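DNA alpha-glucosyltransferase (Enterobacteria phage T4, PDB 1Y6F) belongs to the GT-B clan of glycosyltransferases and is built from two Rossmann-like domains, with uridine-5'-diphosphate-glucose bound in the model. Local coordinates at residues 15-20 with 47-52; 293-298 with 309-314; 80-85 with 111-116. All coordinates share one frame; numbering follows the deposited sequence.

Contact 1: residues 15-20 with 47-52; sequences EGCGVT and FTRTSS. With UPG (uridine-5'-diphosphate-glucose), chain E.
Apolar packing joins Glu-15 and Phe-47. CB of Glu-15 sits over one face of the Phe-47 ring, displaced toward its rim, and lies 4.1 Å from the ring centroid as a CH-pi contact. The Glu-15 CA lies over the same ring, 3.7 Å from Phe-47 CG. The chain of Glu-15 then folds at chi2 (66°), and its carboxylate leads away from the ring. OE1 accepts the backbone N of Cys-17 from above the carboxylate plane, at 3.0 Å. Gly-16 N gives a further bond to Thr-20 OG1, so the loop leading into helix 18-32 is held from within.

Backbone contact is close at Gly-16. Its CA comes within 3.0 Å of Arg-49 O in a nearly straight CA-H...O contact, with 163° at the hydrogen. With no side chain there, the turn around Arg-49 can lie directly against Gly-16. No conventional hydrogen bond crosses between the two segments.

Polar contacts converge on uridine-5'-diphosphate-glucose. Arg-49 reaches past Cys-17, with its CD 3.8 Å from Cys-17 SG, and bends at chi3 (72°). Its NH2 gives O4 of the uracil a 2.6 Å bond, and its NE adds a weak one to the same oxygen. UPG C5 lies over one face of the guanidinium. Glu-238 forms a salt bridge with NH1, and Gly-236 O takes a bond from NH2. Ser-52 OG is bonded to Tyr-278 O. Farther along the ligand, Gly-18 N donates a 3.2 Å bond to O2B of the beta phosphate.

The two segments thus hold different parts of the ligand. Segment 47-52 gives a cationic side chain to the base. Segment 15-20 gives a glycine N-H at a helix start to the beta phosphate, where the helix dipole would probably favour negative charge.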
loop_
_atom_site.group_PDB
_atom_site.type_symbol
_atom_site.label_atom_id
_atom_site.label_comp_id
_atom_site.label_asym_id
_atom_site.label_seq_id
_atom_site.Cartn_x
_atom_site.Cartn_y
_atom_site.Cartn_z
ATOM N N GLU C 15 -0.069 -11.592 -3.326
ATOM C CA GLU C 15 -0.875 -10.785 -4.243
ATOM C C GLU C 15 -0.183 -9.669 -5.024
ATOM O O GLU C 15 -0.670 -9.247 -6.073
ATOM C CB GLU C 15 -2.104 -10.207 -3.513
ATOM C CG GLU C 15 -1.965 -10.033 -2.007
ATOM C CD GLU C 15 -0.938 -8.987 -1.603
ATOM O OE1 GLU C 15 -1.206 -7.775 -1.744
ATOM O OE2 GLU C 15 0.147 -9.385 -1.138
ATOM N N GLY C 16 0.936 -9.175 -4.520
ATOM C CA GLY C 16 1.635 -8.127 -5.234
ATOM C C GLY C 16 1.181 -6.699 -4.985
ATOM O O GLY C 16 1.460 -5.814 -5.792
ATOM N N CYS C 17 0.481 -6.460 -3.885
ATOM C CA CYS C 17 0.047 -5.103 -3.567
ATOM C C CYS C 17 0.518 -4.700 -2.169
ATOM O O CYS C 17 1.636 -5.028 -1.760
ATOM C CB CYS C 17 -1.479 -4.984 -3.675
ATOM S SG CYS C 17 -2.155 -5.364 -5.321
ATOM N N GLY C 18 -0.336 -3.997 -1.432
ATOM C CA GLY C 18 0.022 -3.544 -0.090
ATOM C C GLY C 18 0.570 -4.553 0.903
ATOM O O GLY C 18 1.583 -4.310 1.555
ATOM N N VAL C 19 -0.111 -5.683 1.039
ATOM C CA VAL C 19 0.318 -6.716 1.961
ATOM C C VAL C 19 1.679 -7.285 1.567
ATOM O O VAL C 19 2.534 -7.510 2.426
ATOM C CB VAL C 19 -0.702 -7.842 2.005
ATOM C CG1 VAL C 19 -0.162 -8.994 2.835
ATOM C CG2 VAL C 19 -2.019 -7.317 2.587
ATOM N N THR C 20 1.883 -7.520 0.275
ATOM C CA THR C 20 3.160 -8.051 -0.190
ATOM C C THR C 20 4.250 -7.013 0.069
ATOM O O THR C 20 5.345 -7.346 0.500
ATOM C CB THR C 20 3.130 -8.382 -1.710
ATOM O OG1 THR C 20 2.305 -9.532 -1.940
ATOM C CG2 THR C 20 4.528 -8.676 -2.218
ATOM N N PHE C 47 -2.093 -14.902 -8.373
ATOM C CA PHE C 47 -2.455 -13.520 -8.665
ATOM C C PHE C 47 -1.692 -12.917 -9.843
ATOM O O PHE C 47 -0.533 -13.252 -10.106
ATOM C CB PHE C 47 -2.247 -12.638 -7.428
ATOM C CG PHE C 47 -3.051 -13.070 -6.242
ATOM C CD1 PHE C 47 -2.659 -14.168 -5.486
ATOM C CD2 PHE C 47 -4.232 -12.407 -5.906
ATOM C CE1 PHE C 47 -3.431 -14.606 -4.414
ATOM C CE2 PHE C 47 -5.018 -12.834 -4.834
ATOM C CZ PHE C 47 -4.620 -13.936 -4.086
ATOM N N THR C 48 -2.371 -12.011 -10.532
ATOM C CA THR C 48 -1.839 -11.313 -11.688
ATOM C C THR C 48 -0.565 -10.555 -11.335
ATOM O O THR C 48 0.505 -10.786 -11.908
ATOM C CB THR C 48 -2.863 -10.276 -12.191
ATOM O OG1 THR C 48 -4.190 -10.757 -11.939
ATOM C CG2 THR C 48 -2.692 -10.022 -13.682
ATOM N N ARG C 49 -0.707 -9.649 -10.370
ATOM C CA ARG C 49 0.367 -8.772 -9.915
ATOM C C ARG C 49 1.403 -9.427 -9.008
ATOM O O ARG C 49 1.975 -8.773 -8.142
ATOM C CB ARG C 49 -0.272 -7.571 -9.218
ATOM C CG ARG C 49 -1.751 -7.451 -9.563
ATOM C CD ARG C 49 -2.402 -6.195 -9.037
ATOM N NE ARG C 49 -1.977 -5.012 -9.772
ATOM C CZ ARG C 49 -2.747 -3.947 -9.967
ATOM N NH1 ARG C 49 -3.984 -3.916 -9.483
ATOM N NH2 ARG C 49 -2.285 -2.909 -10.642
ATOM N N THR C 50 1.658 -10.711 -9.235
ATOM C CA THR C 50 2.609 -11.485 -8.442
ATOM C C THR C 50 4.076 -11.091 -8.592
ATOM O O THR C 50 4.899 -11.423 -7.741
ATOM C CB THR C 50 2.485 -12.991 -8.774
ATOM O OG1 THR C 50 3.527 -13.722 -8.112
ATOM C CG2 THR C 50 2.589 -13.211 -10.287
ATOM N N SER C 51 4.411 -10.380 -9.660
ATOM C CA SER C 51 5.807 -9.995 -9.887
ATOM C C SER C 51 6.092 -8.496 -9.717
ATOM O O SER C 51 7.205 -8.029 -9.967
ATOM C CB SER C 51 6.228 -10.439 -11.291
ATOM O OG SER C 51 5.932 -11.809 -11.500
ATOM N N SER C 52 5.087 -7.744 -9.292
ATOM C CA SER C 52 5.240 -6.316 -9.092
ATOM C C SER C 52 6.451 -5.959 -8.232
ATOM O O SER C 52 7.077 -4.917 -8.432
ATOM C CB SER C 52 3.975 -5.768 -8.454
ATOM O OG SER C 52 2.887 -5.861 -9.357
HETATM N N1 UPG E . 1.948 -1.811 -6.960
HETATM C C2 UPG E . 2.752 -2.356 -7.938
HETATM N N3 UPG E . 2.097 -2.717 -9.087
HETATM C C4 UPG E . 0.752 -2.581 -9.350
HETATM C C5 UPG E . -0.005 -1.980 -8.299
HETATM C C6 UPG E . 0.606 -1.622 -7.168
HETATM O O2 UPG E . 3.955 -2.503 -7.801
HETATM O O4 UPG E . 0.300 -3.014 -10.405
HETATM C C1C UPG E . 2.572 -1.476 -5.676
HETATM C C2C UPG E . 2.505 -0.011 -5.256
HETATM O O2C UPG E . 3.602 0.692 -5.793
HETATM C C3C UPG E . 2.600 -0.146 -3.738
HETATM C C4C UPG E . 1.772 -1.396 -3.475
HETATM O O4C UPG E . 1.880 -2.196 -4.679
HETATM O O3C UPG E . 3.950 -0.384 -3.352
HETATM C C5C UPG E . 0.313 -1.146 -3.170
HETATM O O5C UPG E . 0.176 -0.726 -1.821
HETATM P PA UPG E . -0.830 0.425 -1.388
HETATM O O1A UPG E . -0.842 0.417 0.088
HETATM O O2A UPG E . -0.447 1.669 -2.106
HETATM O O3A UPG E . -2.273 -0.060 -1.974
HETATM P PB UPG E . -3.172 -1.379 -1.633
HETATM O O1B UPG E . -4.579 -0.939 -1.517
HETATM O O2B UPG E . -2.819 -2.400 -2.638
HETATM O O3B UPG E . -2.644 -1.822 -0.192
HETATM C "C1'" UPG E . -3.438 -2.399 0.900
HETATM C "C2'" UPG E . -4.467 -1.458 1.530
HETATM C "C3'" UPG E . -3.719 -0.202 1.990
HETATM C "C4'" UPG E . -2.634 -0.587 3.014
HETATM C "C5'" UPG E . -1.731 -1.721 2.481
HETATM C "C6'" UPG E . -0.829 -2.312 3.553
HETATM O "O2'" UPG E . -5.494 -1.138 0.604
HETATM O "O3'" UPG E . -4.621 0.738 2.558
HETATM O "O4'" UPG E . -1.834 0.555 3.296
HETATM O "O5'" UPG E . -2.520 -2.819 1.933
HETATM O "O6'" UPG E . -1.276 -1.981 4.866
#

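Contact 2: residues 293-298 with 309-314. With UPG (uridine-5'-diphosphate-glucose), chain E.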
loop_
_atom_site.group_PDB
_atom_site.type_symbol
_atom_site.label_atom_id
_atom_site.label_comp_id
_atom_site.label_asym_id
_atom_site.label_seq_id
_atom_site.Cartn_x
_atom_site.Cartn_y
_atom_site.Cartn_z
ATOM N N GLY C 293 2.700 13.308 -9.406
ATOM C CA GLY C 293 2.151 11.991 -9.156
ATOM C C GLY C 293 0.855 12.174 -8.388
ATOM O O GLY C 293 0.770 13.018 -7.504
ATOM N N TYR C 294 -0.151 11.381 -8.719
ATOM C CA TYR C 294 -1.445 11.497 -8.070
ATOM C C TYR C 294 -1.829 10.225 -7.356
ATOM O O TYR C 294 -1.626 9.134 -7.879
ATOM C CB TYR C 294 -2.508 11.823 -9.106
ATOM C CG TYR C 294 -2.315 13.158 -9.772
ATOM C CD1 TYR C 294 -3.166 14.220 -9.486
ATOM C CD2 TYR C 294 -1.312 13.345 -10.729
ATOM C CE1 TYR C 294 -3.040 15.434 -10.143
ATOM C CE2 TYR C 294 -1.177 14.560 -11.393
ATOM C CZ TYR C 294 -2.053 15.597 -11.101
ATOM O OH TYR C 294 -2.002 16.764 -11.822
ATOM N N GLN C 295 -2.394 10.385 -6.164
ATOM C CA GLN C 295 -2.824 9.262 -5.338
ATOM C C GLN C 295 -4.026 9.806 -4.597
ATOM O O GLN C 295 -3.898 10.359 -3.506
ATOM C CB GLN C 295 -1.703 8.877 -4.366
ATOM C CG GLN C 295 -1.693 7.405 -3.959
ATOM C CD GLN C 295 -2.657 7.102 -2.832
ATOM O OE1 GLN C 295 -3.615 7.829 -2.610
ATOM N NE2 GLN C 295 -2.411 6.010 -2.120
ATOM N N LEU C 296 -5.197 9.663 -5.204
ATOM C CA LEU C 296 -6.417 10.197 -4.622
ATOM C C LEU C 296 -7.258 9.276 -3.754
ATOM O O LEU C 296 -8.481 9.257 -3.876
ATOM C CB LEU C 296 -7.287 10.792 -5.731
ATOM C CG LEU C 296 -6.920 12.204 -6.208
ATOM C CD1 LEU C 296 -5.427 12.319 -6.417
ATOM C CD2 LEU C 296 -7.648 12.508 -7.501
ATOM N N SER C 297 -6.617 8.524 -2.867
ATOM C CA SER C 297 -7.361 7.641 -1.980
ATOM C C SER C 297 -8.244 8.534 -1.125
ATOM O O SER C 297 -7.758 9.453 -0.470
ATOM C CB SER C 297 -6.412 6.841 -1.082
ATOM O OG SER C 297 -5.673 5.892 -1.833
ATOM N N LYS C 298 -9.542 8.273 -1.138
ATOM C CA LYS C 298 -10.473 9.081 -0.361
ATOM C C LYS C 298 -11.230 8.233 0.656
ATOM O O LYS C 298 -12.454 8.312 0.778
ATOM C CB LYS C 298 -11.447 9.799 -1.302
ATOM C CG LYS C 298 -12.136 8.877 -2.296
ATOM C CD LYS C 298 -12.918 9.669 -3.339
ATOM C CE LYS C 298 -13.670 8.748 -4.292
ATOM N NZ LYS C 298 -14.460 9.500 -5.316
ATOM N N GLU C 309 -0.649 5.219 2.604
ATOM C CA GLU C 309 -0.462 3.994 1.820
ATOM C C GLU C 309 0.890 3.987 1.110
ATOM O O GLU C 309 1.495 5.039 0.921
ATOM C CB GLU C 309 -1.577 3.865 0.784
ATOM C CG GLU C 309 -2.875 3.326 1.354
ATOM C CD GLU C 309 -4.088 3.683 0.511
ATOM O OE1 GLU C 309 -4.700 4.743 0.766
ATOM O OE2 GLU C 309 -4.425 2.913 -0.410
ATOM N N TYR C 310 1.372 2.813 0.711
ATOM C CA TYR C 310 2.659 2.761 0.020
ATOM C C TYR C 310 2.709 3.643 -1.220
ATOM O O TYR C 310 3.751 4.250 -1.505
ATOM C CB TYR C 310 3.037 1.322 -0.347
ATOM C CG TYR C 310 3.480 0.551 0.862
ATOM C CD1 TYR C 310 2.665 -0.423 1.442
ATOM C CD2 TYR C 310 4.683 0.859 1.481
ATOM C CE1 TYR C 310 3.037 -1.065 2.617
ATOM C CE2 TYR C 310 5.069 0.229 2.645
ATOM C CZ TYR C 310 4.248 -0.729 3.213
ATOM O OH TYR C 310 4.658 -1.342 4.370
ATOM N N THR C 311 1.601 3.715 -1.962
ATOM C CA THR C 311 1.570 4.564 -3.147
ATOM C C THR C 311 1.778 6.022 -2.727
ATOM O O THR C 311 2.364 6.797 -3.478
ATOM C CB THR C 311 0.247 4.416 -3.967
ATOM O OG1 THR C 311 -0.852 4.161 -3.092
ATOM C CG2 THR C 311 0.367 3.277 -4.962
ATOM N N HIS C 312 1.317 6.390 -1.526
ATOM C CA HIS C 312 1.512 7.753 -1.018
ATOM C C HIS C 312 3.020 7.957 -0.819
ATOM O O HIS C 312 3.604 8.910 -1.332
ATOM C CB HIS C 312 0.837 7.964 0.355
ATOM C CG HIS C 312 -0.660 8.057 0.319
ATOM N ND1 HIS C 312 -1.332 9.118 -0.251
ATOM C CD2 HIS C 312 -1.614 7.240 0.824
ATOM C CE1 HIS C 312 -2.633 8.953 -0.092
ATOM N NE2 HIS C 312 -2.831 7.820 0.558
ATOM N N LEU C 313 3.643 7.047 -0.072
ATOM C CA LEU C 313 5.071 7.148 0.235
ATOM C C LEU C 313 5.997 7.064 -0.976
ATOM O O LEU C 313 7.042 7.702 -1.000
ATOM C CB LEU C 313 5.475 6.075 1.256
ATOM C CG LEU C 313 4.571 5.948 2.480
ATOM C CD1 LEU C 313 5.114 4.883 3.430
ATOM C CD2 LEU C 313 4.477 7.301 3.181
ATOM N N GLU C 314 5.630 6.286 -1.982
ATOM C CA GLU C 314 6.493 6.175 -3.153
ATOM C C GLU C 314 6.602 7.512 -3.895
ATOM O O GLU C 314 7.687 7.877 -4.381
ATOM C CB GLU C 314 5.979 5.067 -4.072
ATOM C CG GLU C 314 6.336 3.664 -3.567
ATOM C CD GLU C 314 5.393 2.591 -4.081
ATOM O OE1 GLU C 314 5.698 1.395 -3.920
ATOM O OE2 GLU C 314 4.336 2.943 -4.635
HETATM N N1 UPG E . 1.948 -1.811 -6.960
HETATM C C2 UPG E . 2.752 -2.356 -7.938
HETATM N N3 UPG E . 2.097 -2.717 -9.087
HETATM C C4 UPG E . 0.752 -2.581 -9.350
HETATM C C5 UPG E . -0.005 -1.980 -8.299
HETATM C C6 UPG E . 0.606 -1.622 -7.168
HETATM O O2 UPG E . 3.955 -2.503 -7.801
HETATM O O4 UPG E . 0.300 -3.014 -10.405
HETATM C C1C UPG E . 2.572 -1.476 -5.676
HETATM C C2C UPG E . 2.505 -0.011 -5.256
HETATM O O2C UPG E . 3.602 0.692 -5.793
HETATM C C3C UPG E . 2.600 -0.146 -3.738
HETATM C C4C UPG E . 1.772 -1.396 -3.475
HETATM O O4C UPG E . 1.880 -2.196 -4.679
HETATM O O3C UPG E . 3.950 -0.384 -3.352
HETATM C C5C UPG E . 0.313 -1.146 -3.170
HETATM O O5C UPG E . 0.176 -0.726 -1.821
HETATM P PA UPG E . -0.830 0.425 -1.388
HETATM O O1A UPG E . -0.842 0.417 0.088
HETATM O O2A UPG E . -0.447 1.669 -2.106
HETATM O O3A UPG E . -2.273 -0.060 -1.974
HETATM P PB UPG E . -3.172 -1.379 -1.633
HETATM O O1B UPG E . -4.579 -0.939 -1.517
HETATM O O2B UPG E . -2.819 -2.400 -2.638
HETATM O O3B UPG E . -2.644 -1.822 -0.192
HETATM C "C1'" UPG E . -3.438 -2.399 0.900
HETATM C "C2'" UPG E . -4.467 -1.458 1.530
HETATM C "C3'" UPG E . -3.719 -0.202 1.990
HETATM C "C4'" UPG E . -2.634 -0.587 3.014
HETATM C "C5'" UPG E . -1.731 -1.721 2.481
HETATM C "C6'" UPG E . -0.829 -2.312 3.553
HETATM O "O2'" UPG E . -5.494 -1.138 0.604
HETATM O "O3'" UPG E . -4.621 0.738 2.558
HETATM O "O4'" UPG E . -1.834 0.555 3.296
HETATM O "O5'" UPG E . -2.520 -2.819 1.933
HETATM O "O6'" UPG E . -1.276 -1.981 4.866
#
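This is a buried polar contact in which Gln-295 and Ser-297, from strand 290-295 and the loop after it, meet Glu-309, Thr-311 and His-312 at the start of helix 310-317. Gln-295 carries most of it. Its CG stands opposite the backbone N (chi1 -151°), and the chain then bends to lay the amide over one face of the His-312 imidazole. NE2 is 3.2 Å above the ring plane, over its centre, and the two planes are 33° apart. Phe-324 meets the His-312 ring edge-to-face.

Both ends of the amide are used. NE2 gives Thr-311 OG1 a bond of 2.6 Å, with 153° at the hydrogen. OE1 accepts the backbone N of Ser-297 at 3.1 Å, which fixes which way round the amide lies. Ser-297 OG is 2.9 Å from that OE1 and 3.0 Å from Glu-309 OE1. Its one proton has both oxygens within reach, and which one it serves is not settled. Glu-309 also forms a salt bridge with Lys-212, which itself reaches the ligand.

Thr-311 OG1 passes the chain of bonds on. It accepts the N-H of Gln-295 and donates its own O-H to O2A of uridine-5'-diphosphate-glucose at 2.7 Å. The same oxygen takes Thr-311 N at 2.9 Å, while Tyr-310 N makes a weak bond to O1A. Gln-295 is thus a second-shell residue that positions a first-shell hydroxyl. One helical turn later, the two oxygens of the Glu-314 carboxylate each accept one ribose hydroxyl, OE1 from O3C and OE2 from O2C.

A helix N-terminus facing a phosphate, followed by a glutamate on the ribose, is typical of the nucleotide site in the C-terminal domain of GT-B glycosyltransferases.

Contact 3: residues 80-85 with 111-116; sequences ILIINS and RVVVYQ
Strands 80-85 and 111-115 are parallel neighbours inside a Rossmann-like sheet, and helix 93-102 lies between them in sequence. Leu-81 is bonded through both its backbone N and its O: the N binds Arg-111 O at 3.0 Å, and the O accepts Val-113 N at 2.6 Å. Ile-83 repeats the pattern two residues on. Its N binds Val-113 O at 2.9 Å, and its O takes Tyr-115 N at 3.2 Å. The strand axes diverge by 21°, an ordinary sheet twist.

Ile-80, Ile-82 and Val-113 share one face. Val-113 stands alongside both isoleucines and points the same way. Its CG2 is 3.9 Å from Ile-80 CG2, and its CB is 3.8 Å from Ile-82 CG1. Ile-82 CG2, placed opposite the backbone N, reaches CD2 of the Tyr-115 ring at 3.9 Å. That ring is also stacked with Phe-141 and meets Phe-177 edge-to-face. Leu-81, Ile-83, Val-112 and Val-114 line the other face more loosely, and Leu-103 and Ala-137 lie against that side.

Strand 80-85 is bonded along its second edge to strand 5-10, so it is an interior strand. Ladders of branched aliphatic residues like this one, joined by a beta-alpha-beta connection, are typical of the central sheet of a Rossmann-like domain.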
loop_
_atom_site.group_PDB
_atom_site.type_symbol
_atom_site.label_atom_id
_atom_site.label_comp_id
_atom_site.label_asym_id
_atom_site.label_seq_id
_atom_site.Cartn_x
_atom_site.Cartn_y
_atom_site.Cartn_z
ATOM N N ILE C 80 9.128 -15.673 16.362
ATOM C CA ILE C 80 7.986 -14.805 16.093
ATOM C C ILE C 80 7.373 -15.159 14.750
ATOM O O ILE C 80 8.053 -15.158 13.722
ATOM C CB ILE C 80 8.427 -13.342 16.040
ATOM C CG1 ILE C 80 9.051 -12.940 17.373
ATOM C CG2 ILE C 80 7.260 -12.466 15.705
ATOM C CD1 ILE C 80 9.632 -11.568 17.361
ATOM N N LEU C 81 6.087 -15.472 14.765
ATOM C CA LEU C 81 5.361 -15.821 13.552
ATOM C C LEU C 81 4.429 -14.655 13.297
ATOM O O LEU C 81 3.584 -14.315 14.138
ATOM C CB LEU C 81 4.531 -17.081 13.763
ATOM C CG LEU C 81 4.118 -17.882 12.531
ATOM C CD1 LEU C 81 2.641 -18.226 12.641
ATOM C CD2 LEU C 81 4.425 -17.108 11.265
ATOM N N ILE C 82 4.598 -14.046 12.132
ATOM C CA ILE C 82 3.811 -12.901 11.734
ATOM C C ILE C 82 2.927 -13.253 10.545
ATOM O O ILE C 82 3.424 -13.494 9.450
ATOM C CB ILE C 82 4.754 -11.755 11.356
ATOM C CG1 ILE C 82 5.486 -11.268 12.605
ATOM C CG2 ILE C 82 4.002 -10.653 10.688
ATOM C CD1 ILE C 82 6.484 -10.164 12.327
ATOM N N ILE C 83 1.616 -13.294 10.761
ATOM C CA ILE C 83 0.674 -13.612 9.692
ATOM C C ILE C 83 0.060 -12.319 9.153
ATOM O O ILE C 83 -0.609 -11.593 9.891
ATOM C CB ILE C 83 -0.425 -14.531 10.224
ATOM C CG1 ILE C 83 0.215 -15.762 10.870
ATOM C CG2 ILE C 83 -1.365 -14.935 9.113
ATOM C CD1 ILE C 83 -0.793 -16.782 11.406
ATOM N N ASN C 84 0.293 -12.020 7.873
ATOM C CA ASN C 84 -0.234 -10.789 7.275
ATOM C C ASN C 84 -1.495 -10.944 6.430
ATOM O O ASN C 84 -2.131 -9.958 6.054
ATOM C CB ASN C 84 0.852 -10.095 6.440
ATOM C CG ASN C 84 1.983 -9.544 7.295
ATOM O OD1 ASN C 84 1.762 -8.729 8.186
ATOM N ND2 ASN C 84 3.199 -9.990 7.027
ATOM N N SER C 85 -1.870 -12.179 6.142
ATOM C CA SER C 85 -3.047 -12.431 5.329
ATOM C C SER C 85 -3.490 -13.855 5.596
ATOM O O SER C 85 -2.661 -14.698 5.952
ATOM C CB SER C 85 -2.699 -12.252 3.849
ATOM O OG SER C 85 -1.729 -13.202 3.419
ATOM N N ARG C 111 5.795 -16.613 19.493
ATOM C CA ARG C 111 4.830 -15.542 19.663
ATOM C C ARG C 111 4.167 -15.192 18.336
ATOM O O ARG C 111 4.818 -14.702 17.422
ATOM C CB ARG C 111 5.495 -14.314 20.272
ATOM C CG ARG C 111 4.540 -13.138 20.427
ATOM C CD ARG C 111 5.076 -12.117 21.393
ATOM N NE ARG C 111 4.977 -12.594 22.769
ATOM C CZ ARG C 111 5.506 -11.965 23.811
ATOM N NH1 ARG C 111 6.173 -10.831 23.631
ATOM N NH2 ARG C 111 5.376 -12.474 25.028
ATOM N N VAL C 112 2.866 -15.448 18.244
ATOM C CA VAL C 112 2.109 -15.191 17.021
ATOM C C VAL C 112 1.608 -13.769 16.895
ATOM O O VAL C 112 0.807 -13.317 17.703
ATOM C CB VAL C 112 0.905 -16.135 16.918
ATOM C CG1 VAL C 112 0.118 -15.847 15.645
ATOM C CG2 VAL C 112 1.393 -17.583 16.946
ATOM N N VAL C 113 2.072 -13.080 15.858
ATOM C CA VAL C 113 1.691 -11.704 15.606
ATOM C C VAL C 113 0.791 -11.628 14.386
ATOM O O VAL C 113 1.108 -12.195 13.343
ATOM C CB VAL C 113 2.928 -10.834 15.354
ATOM C CG1 VAL C 113 2.515 -9.409 15.006
ATOM C CG2 VAL C 113 3.821 -10.852 16.573
ATOM N N VAL C 114 -0.328 -10.920 14.518
ATOM C CA VAL C 114 -1.269 -10.782 13.416
ATOM C C VAL C 114 -1.554 -9.347 13.003
ATOM O O VAL C 114 -1.951 -8.521 13.824
ATOM C CB VAL C 114 -2.596 -11.421 13.748
ATOM C CG1 VAL C 114 -3.660 -10.910 12.790
ATOM C CG2 VAL C 114 -2.470 -12.924 13.650
ATOM N N TYR C 115 -1.361 -9.065 11.719
ATOM C CA TYR C 115 -1.607 -7.740 11.177
ATOM C C TYR C 115 -2.823 -7.851 10.283
ATOM O O TYR C 115 -2.929 -8.783 9.478
ATOM C CB TYR C 115 -0.423 -7.256 10.329
ATOM C CG TYR C 115 0.771 -6.746 11.101
ATOM C CD1 TYR C 115 0.950 -5.388 11.325
ATOM C CD2 TYR C 115 1.747 -7.618 11.565
ATOM C CE1 TYR C 115 2.072 -4.911 11.980
ATOM C CE2 TYR C 115 2.878 -7.148 12.224
ATOM C CZ TYR C 115 3.037 -5.794 12.424
ATOM O OH TYR C 115 4.182 -5.327 13.048
ATOM N N GLN C 116 -3.751 -6.917 10.443
ATOM C CA GLN C 116 -4.945 -6.878 9.618
ATOM C C GLN C 116 -4.738 -5.658 8.725
ATOM O O GLN C 116 -4.777 -4.528 9.201
ATOM C CB GLN C 116 -6.204 -6.719 10.481
ATOM C CG GLN C 116 -7.469 -6.510 9.667
ATOM C CD GLN C 116 -7.573 -7.470 8.476
ATOM O OE1 GLN C 116 -7.727 -8.688 8.641
ATOM N NE2 GLN C 116 -7.477 -6.916 7.265
HETATM O O HOH W 1 -4.498 -8.747 6.613
#

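All three contacts are largely buried, but they lie in different chemical settings. Contact 3 is backbone ladder and aliphatic packing, with Arg-111 as its exposed end. Contact 2 is polar across its own segments. Contact 1 has no hydrogen bond across its segments and spends polar groups on the ligand. Both share uridine-5'-diphosphate-glucose: contact 1 takes the base and one phosphate, contact 2 the other phosphate and the ribose. Their centres are about 17 Å apart, yet Gly-18 O touches the Tyr-310 ring. Contact 3 belongs to the same sheet-based domain as contact 1, where Val-19 packs on Asn-84. Contact 2 belongs to the second sheet and does not touch contact 3. The ligand thus joins the two halves.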